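Local structure of thiaminase-I (Naegleria gruberi, 4HCW) at residues 141-153 and 222-234. The protein belongs to the thiaminase family and probably adopts the two-lobed alpha/beta fold related to periplasmic binding proteins. Residues are numbered along the deposited sequence; the frame is centred on the assembly and turned at random.
Sequences QKVGYEQIVYPDV and KPISNYYVGYSES
A single parallel beta bridge pairs V149 with Y228 at strand 229-230, which pairs antiparallel with strand 110-125 in the mixed sheet. V149 supplies both polar groups: its N donates to Y227 O (3.0 Å) and its O accepts from V229 N (2.8 Å), the pattern of a parallel bridge. Two residues before Y227, S225 OG, accepting from Y227 N in an ST turn, donates to Q147 O.

The branches of V149 divide the work. CG1 lies opposite the backbone N (chi1 170°) and meets the ring edge of Y228 at CD1 (3.6 Å), whereas CG2 packs on S225 CB. On the other side of the bridge, V229 CG1 sits over one face of the Y150 ring, 3.6 Å from its centroid, and V153 CG2 covers the opposite face. I148 CG2 approaches Y227 CB (3.8 Å), and V143 CG1 lies over the Y227 ring, whose hydroxyl bonds to Q131 O and T130 OG1. Helix 158-169 adds L164 against Y150.

Backbone bonds thus set the register, with a valine methyl at a tyrosine edge on one side of the bridge and valine methyls over tyrosine faces on the other, joining the loop between helices 136-143 and 151-155 to the sheet.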
loop_
_atom_site.group_PDB
_atom_site.type_symbol
_atom_site.label_atom_id
_atom_site.label_comp_id
_atom_site.label_asym_id
_atom_site.label_seq_id
_atom_site.Cartn_x
_atom_site.Cartn_y
_atom_site.Cartn_z
ATOM N N GLN A 141 -8.491 5.940 -22.652
ATOM C CA GLN A 141 -8.840 6.465 -23.965
ATOM C C GLN A 141 -8.850 5.358 -25.011
ATOM O O GLN A 141 -9.682 5.352 -25.916
ATOM C CB GLN A 141 -7.853 7.557 -24.377
ATOM C CG GLN A 141 -7.850 8.762 -23.454
ATOM C CD GLN A 141 -6.652 9.662 -23.675
ATOM O OE1 GLN A 141 -5.766 9.353 -24.472
ATOM N NE2 GLN A 141 -6.616 10.784 -22.965
ATOM N N LYS A 142 -7.920 4.420 -24.873
ATOM C CA LYS A 142 -7.772 3.346 -25.847
ATOM C C LYS A 142 -8.846 2.270 -25.701
ATOM O O LYS A 142 -9.379 1.781 -26.696
ATOM C CB LYS A 142 -6.382 2.720 -25.737
ATOM C CG LYS A 142 -5.242 3.659 -26.087
ATOM C CD LYS A 142 -3.900 2.992 -25.839
ATOM C CE LYS A 142 -2.737 3.882 -26.240
ATOM N NZ LYS A 142 -1.433 3.229 -25.939
ATOM N N VAL A 143 -9.164 1.908 -24.462
ATOM C CA VAL A 143 -10.115 0.828 -24.207
ATOM C C VAL A 143 -11.568 1.246 -24.437
ATOM O O VAL A 143 -12.416 0.413 -24.757
ATOM C CB VAL A 143 -9.959 0.249 -22.784
ATOM C CG1 VAL A 143 -8.562 -0.322 -22.595
ATOM C CG2 VAL A 143 -10.255 1.309 -21.733
ATOM N N GLY A 144 -11.852 2.534 -24.270
ATOM C CA GLY A 144 -13.190 3.048 -24.489
ATOM C C GLY A 144 -14.068 3.041 -23.252
ATOM O O GLY A 144 -13.576 3.007 -22.124
ATOM N N TYR A 145 -15.378 3.066 -23.473
ATOM C CA TYR A 145 -16.355 3.165 -22.393
ATOM C C TYR A 145 -16.613 1.820 -21.715
ATOM O O TYR A 145 -16.991 0.849 -22.370
ATOM C CB TYR A 145 -17.664 3.748 -22.935
ATOM C CG TYR A 145 -18.779 3.853 -21.919
ATOM C CD1 TYR A 145 -18.821 4.902 -21.010
ATOM C CD2 TYR A 145 -19.799 2.913 -21.881
ATOM C CE1 TYR A 145 -19.842 5.006 -20.083
ATOM C CE2 TYR A 145 -20.826 3.008 -20.959
ATOM C CZ TYR A 145 -20.841 4.057 -20.063
ATOM O OH TYR A 145 -21.862 4.155 -19.143
ATOM N N GLU A 146 -16.407 1.783 -20.400
ATOM C CA GLU A 146 -16.637 0.586 -19.587
ATOM C C GLU A 146 -15.899 -0.651 -20.096
ATOM O O GLU A 146 -16.498 -1.533 -20.709
ATOM C CB GLU A 146 -18.136 0.289 -19.459
ATOM C CG GLU A 146 -18.886 1.249 -18.552
ATOM C CD GLU A 146 -20.343 0.864 -18.378
ATOM O OE1 GLU A 146 -20.802 -0.057 -19.084
ATOM O OE2 GLU A 146 -21.026 1.481 -17.534
ATOM N N GLN A 147 -14.599 -0.712 -19.828
ATOM C CA GLN A 147 -13.791 -1.850 -20.246
ATOM C C GLN A 147 -12.916 -2.354 -19.101
ATOM O O GLN A 147 -12.860 -3.552 -18.830
ATOM C CB GLN A 147 -12.922 -1.475 -21.449
ATOM C CG GLN A 147 -12.886 -2.533 -22.539
ATOM C CD GLN A 147 -14.233 -2.718 -23.210
ATOM O OE1 GLN A 147 -14.999 -1.767 -23.363
ATOM N NE2 GLN A 147 -14.533 -3.949 -23.609
ATOM N N ILE A 148 -12.238 -1.427 -18.431
ATOM C CA ILE A 148 -11.354 -1.761 -17.321
ATOM C C ILE A 148 -12.161 -2.080 -16.062
ATOM O O ILE A 148 -13.266 -1.569 -15.883
ATOM C CB ILE A 148 -10.384 -0.595 -17.023
ATOM C CG1 ILE A 148 -9.791 -0.050 -18.323
ATOM C CG2 ILE A 148 -9.273 -1.029 -16.078
ATOM C CD1 ILE A 148 -8.818 1.089 -18.118
ATOM N N VAL A 149 -11.617 -2.938 -15.205
ATOM C CA VAL A 149 -12.213 -3.193 -13.898
ATOM C C VAL A 149 -11.398 -2.512 -12.804
ATOM O O VAL A 149 -10.215 -2.798 -12.623
ATOM C CB VAL A 149 -12.323 -4.697 -13.591
ATOM C CG1 VAL A 149 -12.716 -4.913 -12.138
ATOM C CG2 VAL A 149 -13.333 -5.352 -14.515
ATOM N N TYR A 150 -12.045 -1.606 -12.079
ATOM C CA TYR A 150 -11.383 -0.830 -11.042
ATOM C C TYR A 150 -12.394 -0.577 -9.929
ATOM O O TYR A 150 -13.006 0.488 -9.874
ATOM C CB TYR A 150 -10.884 0.491 -11.632
ATOM C CG TYR A 150 -9.761 1.165 -10.872
ATOM C CD1 TYR A 150 -9.524 0.880 -9.533
ATOM C CD2 TYR A 150 -8.939 2.092 -11.500
ATOM C CE1 TYR A 150 -8.499 1.502 -8.842
ATOM C CE2 TYR A 150 -7.914 2.719 -10.816
ATOM C CZ TYR A 150 -7.698 2.420 -9.488
ATOM O OH TYR A 150 -6.677 3.041 -8.806
ATOM N N PRO A 151 -12.569 -1.568 -9.039
ATOM C CA PRO A 151 -13.615 -1.601 -8.006
ATOM C C PRO A 151 -13.645 -0.369 -7.104
ATOM O O PRO A 151 -14.729 0.122 -6.793
ATOM C CB PRO A 151 -13.256 -2.844 -7.187
ATOM C CG PRO A 151 -12.497 -3.708 -8.131
ATOM C CD PRO A 151 -11.706 -2.761 -8.979
ATOM N N ASP A 152 -12.479 0.116 -6.689
ATOM C CA ASP A 152 -12.416 1.271 -5.799
ATOM C C ASP A 152 -12.919 2.551 -6.467
ATOM O O ASP A 152 -13.568 3.378 -5.827
ATOM C CB ASP A 152 -10.997 1.468 -5.260
ATOM C CG ASP A 152 -10.632 0.449 -4.197
ATOM O OD1 ASP A 152 -11.552 -0.090 -3.546
ATOM O OD2 ASP A 152 -9.424 0.193 -4.008
ATOM N N VAL A 153 -12.621 2.709 -7.753
ATOM C CA VAL A 153 -13.090 3.868 -8.506
ATOM C C VAL A 153 -14.579 3.744 -8.811
ATOM O O VAL A 153 -15.326 4.718 -8.726
ATOM C CB VAL A 153 -12.308 4.040 -9.819
ATOM C CG1 VAL A 153 -12.850 5.215 -10.617
ATOM C CG2 VAL A 153 -10.836 4.234 -9.525
ATOM N N LYS A 222 -14.476 -17.346 -17.258
ATOM C CA LYS A 222 -15.101 -16.325 -18.093
ATOM C C LYS A 222 -14.907 -14.924 -17.517
ATOM O O LYS A 222 -15.807 -14.388 -16.871
ATOM C CB LYS A 222 -16.594 -16.614 -18.270
ATOM N N PRO A 223 -13.727 -14.329 -17.753
ATOM C CA PRO A 223 -13.408 -12.986 -17.255
ATOM C C PRO A 223 -14.346 -11.929 -17.830
ATOM O O PRO A 223 -14.603 -11.926 -19.033
ATOM C CB PRO A 223 -11.982 -12.751 -17.769
ATOM C CG PRO A 223 -11.432 -14.113 -18.019
ATOM C CD PRO A 223 -12.597 -14.924 -18.487
ATOM N N ILE A 224 -14.847 -11.045 -16.973
ATOM C CA ILE A 224 -15.727 -9.969 -17.412
ATOM C C ILE A 224 -14.931 -8.868 -18.103
ATOM O O ILE A 224 -15.496 -8.009 -18.779
ATOM C CB ILE A 224 -16.518 -9.367 -16.235
ATOM C CG1 ILE A 224 -15.562 -8.762 -15.205
ATOM C CG2 ILE A 224 -17.408 -10.423 -15.594
ATOM C CD1 ILE A 224 -16.261 -8.160 -14.005
ATOM N N SER A 225 -13.614 -8.904 -17.926
ATOM C CA SER A 225 -12.720 -7.940 -18.556
ATOM C C SER A 225 -11.290 -8.459 -18.575
ATOM O O SER A 225 -10.916 -9.306 -17.764
ATOM C CB SER A 225 -12.772 -6.601 -17.822
ATOM O OG SER A 225 -11.782 -5.713 -18.311
ATOM N N ASN A 226 -10.493 -7.946 -19.506
ATOM C CA ASN A 226 -9.090 -8.328 -19.607
ATOM C C ASN A 226 -8.195 -7.356 -18.847
ATOM O O ASN A 226 -6.974 -7.512 -18.816
ATOM C CB ASN A 226 -8.660 -8.406 -21.072
ATOM C CG ASN A 226 -9.503 -9.376 -21.876
ATOM O OD1 ASN A 226 -10.027 -10.353 -21.342
ATOM N ND2 ASN A 226 -9.638 -9.110 -23.171
ATOM N N TYR A 227 -8.815 -6.351 -18.238
ATOM C CA TYR A 227 -8.083 -5.338 -17.489
ATOM C C TYR A 227 -8.595 -5.236 -16.057
ATOM O O TYR A 227 -9.802 -5.232 -15.818
ATOM C CB TYR A 227 -8.195 -3.977 -18.179
ATOM C CG TYR A 227 -7.673 -3.959 -19.599
ATOM C CD1 TYR A 227 -8.504 -4.264 -20.670
ATOM C CD2 TYR A 227 -6.350 -3.632 -19.868
ATOM C CE1 TYR A 227 -8.032 -4.248 -21.969
ATOM C CE2 TYR A 227 -5.868 -3.611 -21.163
ATOM C CZ TYR A 227 -6.713 -3.920 -22.210
ATOM O OH TYR A 227 -6.238 -3.901 -23.500
ATOM N N TYR A 228 -7.669 -5.153 -15.108
ATOM C CA TYR A 228 -8.021 -5.027 -13.699
ATOM C C TYR A 228 -7.008 -4.159 -12.963
ATOM O O TYR A 228 -5.798 -4.332 -13.117
ATOM C CB TYR A 228 -8.109 -6.406 -13.041
ATOM C CG TYR A 228 -8.345 -6.369 -11.545
ATOM C CD1 TYR A 228 -9.631 -6.294 -11.026
ATOM C CD2 TYR A 228 -7.281 -6.421 -10.652
ATOM C CE1 TYR A 228 -9.851 -6.262 -9.661
ATOM C CE2 TYR A 228 -7.492 -6.390 -9.287
ATOM C CZ TYR A 228 -8.778 -6.311 -8.796
ATOM O OH TYR A 228 -8.989 -6.281 -7.438
ATOM N N VAL A 229 -7.508 -3.221 -12.166
ATOM C CA VAL A 229 -6.645 -2.374 -11.354
ATOM C C VAL A 229 -6.994 -2.512 -9.877
ATOM O O VAL A 229 -8.161 -2.419 -9.492
ATOM C CB VAL A 229 -6.739 -0.893 -11.767
ATOM C CG1 VAL A 229 -5.725 -0.066 -10.993
ATOM C CG2 VAL A 229 -6.513 -0.743 -13.263
ATOM N N GLY A 230 -5.976 -2.742 -9.055
ATOM C CA GLY A 230 -6.166 -2.891 -7.625
ATOM C C GLY A 230 -4.878 -3.299 -6.940
ATOM O O GLY A 230 -3.844 -3.454 -7.592
ATOM N N TYR A 231 -4.935 -3.470 -5.623
ATOM C CA TYR A 231 -3.768 -3.896 -4.864
ATOM C C TYR A 231 -3.422 -5.339 -5.209
ATOM O O TYR A 231 -4.292 -6.113 -5.608
ATOM C CB TYR A 231 -4.020 -3.765 -3.361
ATOM C CG TYR A 231 -4.572 -2.423 -2.939
ATOM C CD1 TYR A 231 -3.860 -1.253 -3.168
ATOM C CD2 TYR A 231 -5.801 -2.327 -2.299
ATOM C CE1 TYR A 231 -4.359 -0.025 -2.778
ATOM C CE2 TYR A 231 -6.309 -1.105 -1.905
ATOM C CZ TYR A 231 -5.583 0.043 -2.148
ATOM O OH TYR A 231 -6.084 1.265 -1.757
ATOM N N SER A 232 -2.152 -5.697 -5.055
ATOM C CA SER A 232 -1.712 -7.057 -5.340
ATOM C C SER A 232 -2.335 -8.055 -4.367
ATOM O O SER A 232 -2.541 -9.219 -4.711
ATOM C CB SER A 232 -0.184 -7.152 -5.310
ATOM O OG SER A 232 0.342 -6.605 -4.115
ATOM N N GLU A 233 -2.647 -7.593 -3.159
ATOM C CA GLU A 233 -3.268 -8.442 -2.147
ATOM C C GLU A 233 -4.675 -8.868 -2.556
ATOM O O GLU A 233 -5.202 -9.859 -2.051
ATOM C CB GLU A 233 -3.319 -7.731 -0.792
ATOM C CG GLU A 233 -1.982 -7.195 -0.310
ATOM C CD GLU A 233 -1.763 -5.747 -0.699
ATOM O OE1 GLU A 233 -0.854 -5.477 -1.512
ATOM O OE2 GLU A 233 -2.499 -4.877 -0.186
ATOM N N SER A 234 -5.281 -8.113 -3.467
ATOM C CA SER A 234 -6.632 -8.410 -3.926
ATOM C C SER A 234 -6.628 -9.463 -5.028
ATOM O O SER A 234 -7.683 -9.889 -5.496
ATOM C CB SER A 234 -7.325 -7.135 -4.415
ATOM O OG SER A 234 -6.584 -6.515 -5.452
#